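Local coordinates for putative uncharacterized protein (Bacteroides eggerthii DSM 20697, PDB 5BYP) that is of unknown function but folds as a lipocalin-like beta barrel, so it may bind a small apolar ligand, as many calycins do, at residues 80-84 / 96-100; 53-57 / 67-71; 28-32 / 41-45. All coordinates share one frame; numbering follows the deposited sequence.

Contact 1: 80-84 / 96-100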
ATOM      1  N   HIS A  80       6.440   1.632  16.335  1.00 66.19           N
ATOM      2  CA  HIS A  80       5.798   0.669  15.417  1.00 64.56           C
ATOM      3  C   HIS A  80       4.425   0.275  15.948  1.00 67.73           C
ATOM      4  O   HIS A  80       3.456   0.308  15.204  1.00 64.82           O
ATOM      5  CB  HIS A  80       6.672  -0.586  15.227  1.00 65.30           C
ATOM      6  CG  HIS A  80       6.126  -1.564  14.216  1.00 68.38           C
ATOM      7  ND1 HIS A  80       6.278  -1.359  12.860  1.00 69.40           N
ATOM      8  CD2 HIS A  80       5.475  -2.734  14.401  1.00 70.04           C
ATOM      9  CE1 HIS A  80       5.713  -2.394  12.274  1.00 68.60           C
ATOM     10  NE2 HIS A  80       5.211  -3.241  13.154  1.00 69.33           N
ATOM     11  N   GLU A  81       4.346  -0.070  17.260  1.00 67.82           N
ATOM     12  CA  GLU A  81       3.102  -0.472  17.903  1.00 69.78           C
ATOM     13  C   GLU A  81       2.083   0.695  17.938  1.00 77.10           C
ATOM     14  O   GLU A  81       0.889   0.455  17.713  1.00 75.87           O
ATOM     15  CB  GLU A  81       3.335  -1.043  19.306  1.00 71.92           C
ATOM     16  CG  GLU A  81       3.873  -2.473  19.281  1.00 76.14           C
ATOM     17  CD  GLU A  81       3.138  -3.492  18.416  1.00 86.55           C
ATOM     18  OE1 GLU A  81       1.942  -3.739  18.668  1.00 88.35           O
ATOM     19  OE2 GLU A  81       3.766  -4.058  17.497  1.00 86.74           O
ATOM     20  N   GLU A  82       2.559   1.960  18.107  1.00 74.09           N
ATOM     21  CA  GLU A  82       1.682   3.138  18.024  1.00 73.94           C
ATOM     22  C   GLU A  82       1.060   3.260  16.620  1.00 76.09           C
ATOM     23  O   GLU A  82      -0.069   3.713  16.490  1.00 77.55           O
ATOM     24  CB  GLU A  82       2.444   4.435  18.378  1.00 76.41           C
ATOM     25  CG  GLU A  82       2.825   4.545  19.852  1.00 93.13           C
ATOM     26  CD  GLU A  82       3.676   5.743  20.255  1.00130.33           C
ATOM     27  OE1 GLU A  82       3.735   6.724  19.478  1.00136.37           O
ATOM     28  OE2 GLU A  82       4.258   5.713  21.367  1.00128.84           O
ATOM     29  N   LEU A  83       1.784   2.826  15.581  1.00 70.56           N
ATOM     30  CA  LEU A  83       1.326   2.930  14.193  1.00 68.85           C
ATOM     31  C   LEU A  83       0.381   1.802  13.826  1.00 73.70           C
ATOM     32  O   LEU A  83      -0.712   2.065  13.343  1.00 73.09           O
ATOM     33  CB  LEU A  83       2.550   2.934  13.236  1.00 67.89           C
ATOM     34  CG  LEU A  83       2.292   2.646  11.754  1.00 71.82           C
ATOM     35  CD1 LEU A  83       1.562   3.779  11.107  1.00 72.59           C
ATOM     36  CD2 LEU A  83       3.596   2.351  11.011  1.00 70.20           C
ATOM     37  N   VAL A  84       0.827   0.537  14.004  1.00 72.90           N
ATOM     38  CA  VAL A  84       0.082  -0.655  13.570  1.00 73.57           C
ATOM     39  C   VAL A  84      -1.209  -0.871  14.380  1.00 78.33           C
ATOM     40  O   VAL A  84      -2.034  -1.678  13.959  1.00 79.46           O
ATOM     41  CB  VAL A  84       0.939  -1.956  13.533  1.00 77.18           C
ATOM     42  CG1 VAL A  84       1.964  -1.889  12.428  1.00 76.04           C
ATOM     43  CG2 VAL A  84       1.606  -2.243  14.870  1.00 77.85           C
ATOM     44  N   GLY A  96      -1.829  -5.968   9.388  1.00 76.47           N
ATOM     45  CA  GLY A  96      -1.569  -6.611  10.667  1.00 76.66           C
ATOM     46  C   GLY A  96      -0.413  -6.009  11.424  1.00 80.39           C
ATOM     47  O   GLY A  96       0.194  -5.032  10.973  1.00 78.92           O
ATOM     48  N   ASP A  97      -0.059  -6.634  12.557  1.00 77.53           N
ATOM     49  CA  ASP A  97       0.978  -6.172  13.492  1.00 75.95           C
ATOM     50  C   ASP A  97       2.353  -5.968  12.835  1.00 81.74           C
ATOM     51  O   ASP A  97       3.133  -5.126  13.296  1.00 81.05           O
ATOM     52  CB  ASP A  97       1.110  -7.181  14.641  1.00 78.16           C
ATOM     53  CG  ASP A  97       2.088  -6.793  15.718  1.00 89.35           C
ATOM     54  OD1 ASP A  97       1.744  -5.896  16.552  1.00 91.19           O
ATOM     55  OD2 ASP A  97       3.186  -7.372  15.745  1.00 95.58           O
ATOM     56  N   THR A  98       2.657  -6.737  11.788  1.00 80.22           N
ATOM     57  CA  THR A  98       3.985  -6.700  11.178  1.00 80.76           C
ATOM     58  C   THR A  98       4.242  -5.360  10.404  1.00 81.67           C
ATOM     59  O   THR A  98       5.395  -4.920  10.335  1.00 79.39           O
ATOM     60  CB  THR A  98       4.202  -7.939  10.294  1.00 95.65           C
ATOM     61  OG1 THR A  98       5.593  -8.088  10.038  1.00101.31           O
ATOM     62  CG2 THR A  98       3.428  -7.889   8.974  1.00 98.53           C
ATOM     63  N   GLY A  99       3.177  -4.757   9.842  1.00 76.16           N
ATOM     64  CA  GLY A  99       3.283  -3.527   9.058  1.00 73.93           C
ATOM     65  C   GLY A  99       4.034  -3.750   7.765  1.00 77.01           C
ATOM     66  O   GLY A  99       4.783  -2.883   7.307  1.00 75.97           O
ATOM     67  N   GLU A 100       3.866  -4.952   7.209  1.00 75.09           N
ATOM     68  CA  GLU A 100       4.503  -5.434   5.994  1.00 76.16           C
ATOM     69  C   GLU A 100       3.542  -6.322   5.237  1.00 79.18           C
ATOM     70  O   GLU A 100       2.866  -7.135   5.856  1.00 79.86           O
ATOM     71  CB  GLU A 100       5.787  -6.223   6.353  1.00 79.30           C
ATOM     72  CG  GLU A 100       6.715  -6.531   5.161  1.00 92.83           C
ATOM     73  CD  GLU A 100       6.404  -7.660   4.167  1.00118.41           C
ATOM     74  OE1 GLU A 100       5.499  -8.489   4.427  1.00 93.09           O
ATOM     75  OE2 GLU A 100       7.116  -7.737   3.139  1.00121.70           O
TER
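His80 reaches from helix 77-84 to the peptide groups of the turn at Asp97, with CG anti to the backbone N (chi1 -175°). Its CB leaves the helix toward the turn and packs on the backbone of Asp71. Past CG, ND1 is hydrogen-bonded to the carbonyl O of Pro70, while CD2 passes 3.5 Å from Asp97 O. CE1 lies 3.2 Å from Thr98 O, near the ring plane. At the tip, NE2 donates to Asp97 O at 2.8 Å; the nitrogen sits in the carbonyl plane, and the oxygen lies 18° out of the ring plane. Bonds at both nitrogens thus fix the rotation of the imidazole. The acceptor belongs to a type I beta turn from Gly96 to Gly99, in the loop that leads from helix 87-92 into strand 100-108 of the lipocalin-like barrel. Val84, one helical turn beyond His80, lays CG1 over one ring face, toward its rim; the same methyl is 4.0 Å from Gly99 CA. Beside this packing the carboxylates of Glu81 and Asp97 come close with their planes 39° apart. Glu77 lies near Glu81 too, a cluster of acids that would probably be repulsive if all were ionised.

Contact 2: 53-57 / 67-71; sequences FYGYY and TLWPD
The beta hairpin of strands 51-60 and 63-68, part of the lipocalin-like antiparallel barrel, is joined here where its second strand runs out toward the cis peptide between Trp69 and Pro70. Tyr56 and Thr67 form a hydrogen-bonded pair: Tyr56 N donates to Thr67 O, and Thr67 N returns a bond to Tyr56 O, each at 2.9 Å. The next pair, Gly55 with Leu68, is non-hydrogen-bonded and brings the two CA atoms to 4.0 Å, Gly55 having no side chain to stand between the backbones. Beyond it Trp69 N donates to Tyr54 O at 2.9 Å, the donor tilted from the carbonyl plane.

Tyr54, Tyr56 and Trp69 gather with Thr67 on the exposed side of the hairpin. Tyr56 has CG between its backbone N and carbonyl carbon (chi1 58°), which lays the ring alongside Thr67, both side chains pointing the same way. Thr67 CB sits over one face of that ring, 3.9 Å from its centroid and 22° off the normal, a CH-pi contact, and CG2 reaches on to the hydroxyl. Tyr54 has a similar first torsion (66°), which brings its ring to Trp69, whose O lies over one face, toward the rim. The rings of Tyr54 and Trp69 meet obliquely, with CE2 of the tyrosine 3.7 Å from CD1 of the indole. Leu68 goes instead to the buried side, against Phe39, Tyr89, Phe93 and Trp95. The indole also lies beside Tyr56: its benzo edge meets the phenol edge, Trp69 CE3 standing 3.9 Å from Tyr56 CE1.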
ATOM      1  N   PHE A  53       1.524   7.923   4.907  1.00 71.92           N
ATOM      2  CA  PHE A  53       2.317   6.820   5.428  1.00 71.35           C
ATOM      3  C   PHE A  53       3.551   6.654   4.603  1.00 77.93           C
ATOM      4  O   PHE A  53       3.567   7.071   3.455  1.00 78.99           O
ATOM      5  CB  PHE A  53       1.512   5.528   5.428  1.00 71.91           C
ATOM      6  CG  PHE A  53       0.289   5.584   6.284  1.00 73.68           C
ATOM      7  CD1 PHE A  53       0.367   5.361   7.647  1.00 75.69           C
ATOM      8  CD2 PHE A  53      -0.965   5.792   5.717  1.00 76.92           C
ATOM      9  CE1 PHE A  53      -0.786   5.383   8.436  1.00 76.78           C
ATOM     10  CE2 PHE A  53      -2.107   5.814   6.503  1.00 78.69           C
ATOM     11  CZ  PHE A  53      -2.012   5.613   7.857  1.00 76.01           C
ATOM     12  N   TYR A  54       4.602   6.073   5.171  1.00 76.67           N
ATOM     13  CA  TYR A  54       5.842   5.927   4.431  1.00 77.40           C
ATOM     14  C   TYR A  54       6.551   4.633   4.816  1.00 78.66           C
ATOM     15  O   TYR A  54       6.264   4.033   5.842  1.00 76.81           O
ATOM     16  CB  TYR A  54       6.760   7.168   4.626  1.00 80.36           C
ATOM     17  CG  TYR A  54       7.290   7.390   6.024  1.00 84.00           C
ATOM     18  CD1 TYR A  54       6.456   7.849   7.044  1.00 85.82           C
ATOM     19  CD2 TYR A  54       8.654   7.304   6.291  1.00 86.86           C
ATOM     20  CE1 TYR A  54       6.949   8.097   8.324  1.00 87.79           C
ATOM     21  CE2 TYR A  54       9.166   7.582   7.558  1.00 88.38           C
ATOM     22  CZ  TYR A  54       8.311   7.975   8.572  1.00102.37           C
ATOM     23  OH  TYR A  54       8.819   8.248   9.824  1.00112.84           O
ATOM     24  N   GLY A  55       7.413   4.181   3.940  1.00 76.61           N
ATOM     25  CA  GLY A  55       8.176   2.966   4.150  1.00 76.44           C
ATOM     26  C   GLY A  55       9.128   2.701   3.024  1.00 80.96           C
ATOM     27  O   GLY A  55       9.558   3.634   2.332  1.00 83.05           O
ATOM     28  N   TYR A  56       9.458   1.435   2.822  1.00 77.18           N
ATOM     29  CA  TYR A  56      10.343   1.042   1.715  1.00 78.57           C
ATOM     30  C   TYR A  56       9.793  -0.205   1.038  1.00 81.81           C
ATOM     31  O   TYR A  56       8.975  -0.914   1.631  1.00 78.69           O
ATOM     32  CB  TYR A  56      11.791   0.822   2.195  1.00 79.40           C
ATOM     33  CG  TYR A  56      11.918  -0.232   3.270  1.00 79.59           C
ATOM     34  CD1 TYR A  56      11.726   0.083   4.610  1.00 79.58           C
ATOM     35  CD2 TYR A  56      12.269  -1.540   2.952  1.00 81.57           C
ATOM     36  CE1 TYR A  56      11.894  -0.874   5.608  1.00 81.70           C
ATOM     37  CE2 TYR A  56      12.399  -2.514   3.938  1.00 82.03           C
ATOM     38  CZ  TYR A  56      12.223  -2.176   5.264  1.00 89.68           C
ATOM     39  OH  TYR A  56      12.347  -3.146   6.228  1.00 95.58           O
ATOM     40  N   TYR A  57      10.233  -0.469  -0.201  1.00 80.29           N
ATOM     41  CA  TYR A  57       9.813  -1.657  -0.908  1.00 81.23           C
ATOM     42  C   TYR A  57      11.016  -2.383  -1.424  1.00 86.85           C
ATOM     43  O   TYR A  57      12.061  -1.777  -1.593  1.00 87.77           O
ATOM     44  CB  TYR A  57       8.826  -1.338  -2.051  1.00 83.00           C
ATOM     45  CG  TYR A  57       9.378  -0.425  -3.122  1.00 85.82           C
ATOM     46  CD1 TYR A  57       9.273   0.957  -3.009  1.00 87.22           C
ATOM     47  CD2 TYR A  57       9.989  -0.941  -4.259  1.00 88.75           C
ATOM     48  CE1 TYR A  57       9.777   1.807  -3.994  1.00 90.26           C
ATOM     49  CE2 TYR A  57      10.531  -0.103  -5.230  1.00 91.93           C
ATOM     50  CZ  TYR A  57      10.415   1.275  -5.099  1.00100.70           C
ATOM     51  OH  TYR A  57      10.927   2.123  -6.063  1.00106.85           O
ATOM     52  N   THR A  67       7.177  -2.545   3.231  1.00 71.34           N
ATOM     53  CA  THR A  67       7.372  -2.460   4.682  1.00 68.63           C
ATOM     54  C   THR A  67       7.175  -1.018   5.111  1.00 71.89           C
ATOM     55  O   THR A  67       7.748  -0.117   4.498  1.00 72.14           O
ATOM     56  CB  THR A  67       8.753  -2.993   5.080  1.00 76.13           C
ATOM     57  OG1 THR A  67       8.977  -4.260   4.458  1.00 88.37           O
ATOM     58  CG2 THR A  67       8.929  -3.111   6.579  1.00 66.47           C
ATOM     59  N   LEU A  68       6.335  -0.787   6.134  1.00 68.80           N
ATOM     60  CA  LEU A  68       6.083   0.563   6.641  1.00 67.76           C
ATOM     61  C   LEU A  68       7.086   0.963   7.718  1.00 77.00           C
ATOM     62  O   LEU A  68       7.393   0.165   8.613  1.00 77.45           O
ATOM     63  CB  LEU A  68       4.675   0.704   7.205  1.00 64.85           C
ATOM     64  CG  LEU A  68       3.523   0.597   6.245  1.00 67.48           C
ATOM     65  CD1 LEU A  68       2.288   1.135   6.876  1.00 65.59           C
ATOM     66  CD2 LEU A  68       3.802   1.347   4.945  1.00 70.26           C
ATOM     67  N   TRP A  69       7.493   2.243   7.694  1.00 74.53           N
ATOM     68  CA  TRP A  69       8.411   2.804   8.658  1.00 74.94           C
ATOM     69  C   TRP A  69       7.667   3.563   9.775  1.00 74.80           C
ATOM     70  O   TRP A  69       6.751   4.333   9.490  1.00 71.48           O
ATOM     71  CB  TRP A  69       9.400   3.726   7.959  1.00 76.44           C
ATOM     72  CG  TRP A  69      10.619   3.945   8.785  1.00 78.86           C
ATOM     73  CD1 TRP A  69      10.847   4.989   9.627  1.00 82.77           C
ATOM     74  CD2 TRP A  69      11.660   2.980   9.049  1.00 79.04           C
ATOM     75  NE1 TRP A  69      12.031   4.801  10.302  1.00 83.96           N
ATOM     76  CE2 TRP A  69      12.536   3.564   9.985  1.00 84.79           C
ATOM     77  CE3 TRP A  69      11.946   1.683   8.560  1.00 79.92           C
ATOM     78  CZ2 TRP A  69      13.693   2.924  10.422  1.00 85.41           C
ATOM     79  CZ3 TRP A  69      13.096   1.053   8.988  1.00 83.39           C
ATOM     80  CH2 TRP A  69      13.971   1.680   9.888  1.00 85.45           C
ATOM     81  N   PRO A  70       8.001   3.348  11.071  1.00 72.18           N
ATOM     82  CA  PRO A  70       9.071   2.500  11.626  1.00 70.86           C
ATOM     83  C   PRO A  70       8.719   1.028  11.594  1.00 70.66           C
ATOM     84  O   PRO A  70       7.565   0.656  11.805  1.00 69.76           O
ATOM     85  CB  PRO A  70       9.183   3.004  13.069  1.00 72.36           C
ATOM     86  CG  PRO A  70       7.804   3.464  13.408  1.00 75.54           C
ATOM     87  CD  PRO A  70       7.270   4.056  12.147  1.00 71.86           C
ATOM     88  N   ASP A  71       9.727   0.195  11.364  1.00 66.53           N
ATOM     89  CA  ASP A  71       9.557  -1.240  11.329  1.00 65.99           C
ATOM     90  C   ASP A  71       9.547  -1.788  12.772  1.00 69.54           C
ATOM     91  O   ASP A  71       9.568  -1.004  13.706  1.00 67.57           O
ATOM     92  CB  ASP A  71      10.646  -1.875  10.462  1.00 68.16           C
ATOM     93  CG  ASP A  71      12.098  -1.667  10.900  1.00 73.91           C
ATOM     94  OD1 ASP A  71      12.330  -0.972  11.948  1.00 68.69           O
ATOM     95  OD2 ASP A  71      13.008  -2.201  10.207  1.00 81.46           O
TER

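Contact 3: 28-32 / 41-45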
ATOM      1  N   ASP A  28     -11.291   5.847  -4.183  1.00110.38           N
ATOM      2  CA  ASP A  28     -10.932   7.125  -4.827  1.00111.98           C
ATOM      3  C   ASP A  28      -9.926   7.906  -4.001  1.00110.37           C
ATOM      4  O   ASP A  28      -9.114   8.657  -4.547  1.00111.21           O
ATOM      5  CB  ASP A  28     -12.198   7.993  -5.062  1.00118.30           C
ATOM      6  CG  ASP A  28     -12.943   8.450  -3.796  1.00138.24           C
ATOM      7  OD1 ASP A  28     -12.892   7.716  -2.768  1.00138.87           O
ATOM      8  OD2 ASP A  28     -13.616   9.517  -3.849  1.00146.25           O
ATOM      9  N   SER A  29     -10.003   7.719  -2.678  1.00100.87           N
ATOM     10  CA  SER A  29      -9.228   8.388  -1.645  1.00 96.92           C
ATOM     11  C   SER A  29      -7.775   7.852  -1.507  1.00 91.31           C
ATOM     12  O   SER A  29      -6.945   8.540  -0.907  1.00 89.28           O
ATOM     13  CB  SER A  29      -9.955   8.228  -0.308  1.00 99.62           C
ATOM     14  OG  SER A  29      -9.237   8.764   0.790  1.00109.74           O
ATOM     15  N   ILE A  30      -7.468   6.655  -2.048  1.00 82.77           N
ATOM     16  CA  ILE A  30      -6.178   5.994  -1.802  1.00 79.78           C
ATOM     17  C   ILE A  30      -5.171   6.137  -2.975  1.00 85.69           C
ATOM     18  O   ILE A  30      -5.514   5.934  -4.144  1.00 87.14           O
ATOM     19  CB  ILE A  30      -6.432   4.497  -1.455  1.00 81.04           C
ATOM     20  CG1 ILE A  30      -7.232   4.379  -0.119  1.00 79.52           C
ATOM     21  CG2 ILE A  30      -5.126   3.662  -1.436  1.00 80.93           C
ATOM     22  CD1 ILE A  30      -7.518   2.952   0.412  1.00 81.38           C
ATOM     23  N   PHE A  31      -3.901   6.458  -2.615  1.00 81.03           N
ATOM     24  CA  PHE A  31      -2.771   6.591  -3.538  1.00 80.88           C
ATOM     25  C   PHE A  31      -1.532   5.910  -2.953  1.00 84.19           C
ATOM     26  O   PHE A  31      -1.312   5.974  -1.740  1.00 83.63           O
ATOM     27  CB  PHE A  31      -2.474   8.072  -3.824  1.00 84.07           C
ATOM     28  CG  PHE A  31      -3.601   8.834  -4.476  1.00 89.21           C
ATOM     29  CD1 PHE A  31      -4.635   9.369  -3.713  1.00 93.11           C
ATOM     30  CD2 PHE A  31      -3.601   9.073  -5.846  1.00 94.40           C
ATOM     31  CE1 PHE A  31      -5.677  10.073  -4.317  1.00 96.21           C
ATOM     32  CE2 PHE A  31      -4.618   9.819  -6.439  1.00 99.10           C
ATOM     33  CZ  PHE A  31      -5.660  10.296  -5.673  1.00 97.22           C
ATOM     34  N   TYR A  32      -0.730   5.244  -3.814  1.00 80.45           N
ATOM     35  CA  TYR A  32       0.569   4.630  -3.462  1.00 78.37           C
ATOM     36  C   TYR A  32       1.646   5.327  -4.246  1.00 83.52           C
ATOM     37  O   TYR A  32       1.443   5.611  -5.414  1.00 85.03           O
ATOM     38  CB  TYR A  32       0.586   3.116  -3.769  1.00 78.03           C
ATOM     39  CG  TYR A  32      -0.045   2.196  -2.730  1.00 74.68           C
ATOM     40  CD1 TYR A  32      -1.137   2.613  -1.969  1.00 73.64           C
ATOM     41  CD2 TYR A  32       0.344   0.859  -2.628  1.00 74.43           C
ATOM     42  CE1 TYR A  32      -1.789   1.738  -1.102  1.00 69.61           C
ATOM     43  CE2 TYR A  32      -0.266  -0.006  -1.725  1.00 72.95           C
ATOM     44  CZ  TYR A  32      -1.349   0.429  -0.985  1.00 73.76           C
ATOM     45  OH  TYR A  32      -1.981  -0.450  -0.146  1.00 72.78           O
ATOM     46  N   ALA A  41       2.244   6.484   0.871  1.00 75.45           N
ATOM     47  CA  ALA A  41       0.830   6.174   0.710  1.00 75.50           C
ATOM     48  C   ALA A  41      -0.006   7.295   1.339  1.00 85.45           C
ATOM     49  O   ALA A  41       0.411   7.855   2.367  1.00 85.02           O
ATOM     50  CB  ALA A  41       0.513   4.833   1.343  1.00 74.53           C
ATOM     51  N   TYR A  42      -1.133   7.698   0.684  1.00 86.24           N
ATOM     52  CA  TYR A  42      -1.985   8.783   1.202  1.00 88.55           C
ATOM     53  C   TYR A  42      -3.484   8.490   1.040  1.00 89.62           C
ATOM     54  O   TYR A  42      -3.920   7.941   0.017  1.00 87.43           O
ATOM     55  CB  TYR A  42      -1.669  10.154   0.556  1.00 94.71           C
ATOM     56  CG  TYR A  42      -0.446  10.202  -0.331  1.00102.40           C
ATOM     57  CD1 TYR A  42       0.831  10.326   0.212  1.00105.50           C
ATOM     58  CD2 TYR A  42      -0.568  10.267  -1.709  1.00106.71           C
ATOM     59  CE1 TYR A  42       1.964  10.393  -0.600  1.00109.66           C
ATOM     60  CE2 TYR A  42       0.552  10.367  -2.532  1.00109.94           C
ATOM     61  CZ  TYR A  42       1.820  10.433  -1.971  1.00122.95           C
ATOM     62  OH  TYR A  42       2.938  10.541  -2.772  1.00136.42           O
ATOM     63  N   CYS A  43      -4.263   8.902   2.065  1.00 86.24           N
ATOM     64  CA  CYS A  43      -5.719   8.809   2.123  1.00 86.26           C
ATOM     65  C   CYS A  43      -6.286  10.186   2.070  1.00 93.19           C
ATOM     66  O   CYS A  43      -5.984  11.007   2.927  1.00 91.74           O
ATOM     67  CB  CYS A  43      -6.173   8.077   3.376  1.00 84.58           C
ATOM     68  SG  CYS A  43      -7.919   7.652   3.372  1.00 88.70           S
HETATM   69  N   MSE A  44      -7.091  10.461   1.059  1.00 95.17           N
HETATM   70  CA  MSE A  44      -7.622  11.799   0.830  1.00 98.48           C
HETATM   71  C   MSE A  44      -8.838  12.106   1.666  1.00105.11           C
HETATM   72  O   MSE A  44      -9.302  11.289   2.467  1.00105.17           O
HETATM   73  CB  MSE A  44      -7.956  12.013  -0.658  1.00102.19           C
HETATM   74  CG  MSE A  44      -6.705  12.181  -1.532  1.00109.04           C
HETATM   75 SE   MSE A  44      -5.648  13.815  -1.186  0.75118.31          SE
HETATM   76  CE  MSE A  44      -3.843  13.134  -1.783  1.00113.04           C
ATOM     77  N   ASN A  45      -9.275  13.347   1.538  1.00104.37           N
ATOM     78  CA  ASN A  45     -10.442  13.943   2.152  1.00106.76           C
ATOM     79  C   ASN A  45     -10.772  15.190   1.324  1.00114.50           C
ATOM     80  O   ASN A  45      -9.911  16.068   1.182  1.00116.15           O
ATOM     81  CB  ASN A  45     -10.191  14.251   3.641  1.00103.38           C
TER
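Phe31 and Tyr42, a hydrogen-bonded pair, dovetail on one face of two antiparallel strands: the Tyr42 ring comes obliquely against the base of Phe31, CD2 lying 3.6 Å from Phe31 CB. The Phe31 ring itself runs the other way along the partner strand, where the bent side chain of Met44, a selenomethionine, crosses it at about a right angle and sets CG 3.6 Å from Phe31 CE1. Tyr127 meets the same ring edge-to-face. Backbone bonds join Phe31 and Tyr42 in both directions, each 3.0 Å between N and O. Beyond the Ile30-Cys43 pair, Met44 N donates to Ser29 O, and Ser29 OG, anti to its own N (chi1 176°), reaches Met44 O at 3.0 Å from well above the carbonyl plane. An alanine in place of Ser29 removes the hydroxyl from Met44 O, and the two segments would probably be held at this point mainly by the bond from Met44 N to Ser29 O. On the other face the Tyr32 ring lies obliquely against the small Ala41 CB, CD1 being 4.3 Å away. This is the antiparallel hairpin of an up-and-down calycin barrel, with helix 87-92 packed through Phe92 against the face that carries Ile30, Tyr32, Ala41 and Cys43.

Overall arrangement
From the N terminus, strand 10-18 leads to the first closure: contact 3 pairs strand 30-35 with strand 38-43 and closes the short turn between them. Strand 51-60 follows beside 38-43, Phe53 N bonding to Ala41 O, and contact 2 closes the next hairpin with strand 63-68. The chain then leaves the sheet, and contact 1 ties the end of helix 77-84 to the turn that leads into strand 100-108, closing the loop through helix 87-92. The three closures come in series, neither nested nor crossed. Contacts 1 and 2 touch through Pro70 with His80 and Leu68 with Gly99, whereas contacts 1 and 3 stay about 10 Å apart at their nearest atoms. Strand 120-126 pairs with 10-18, completing the barrel.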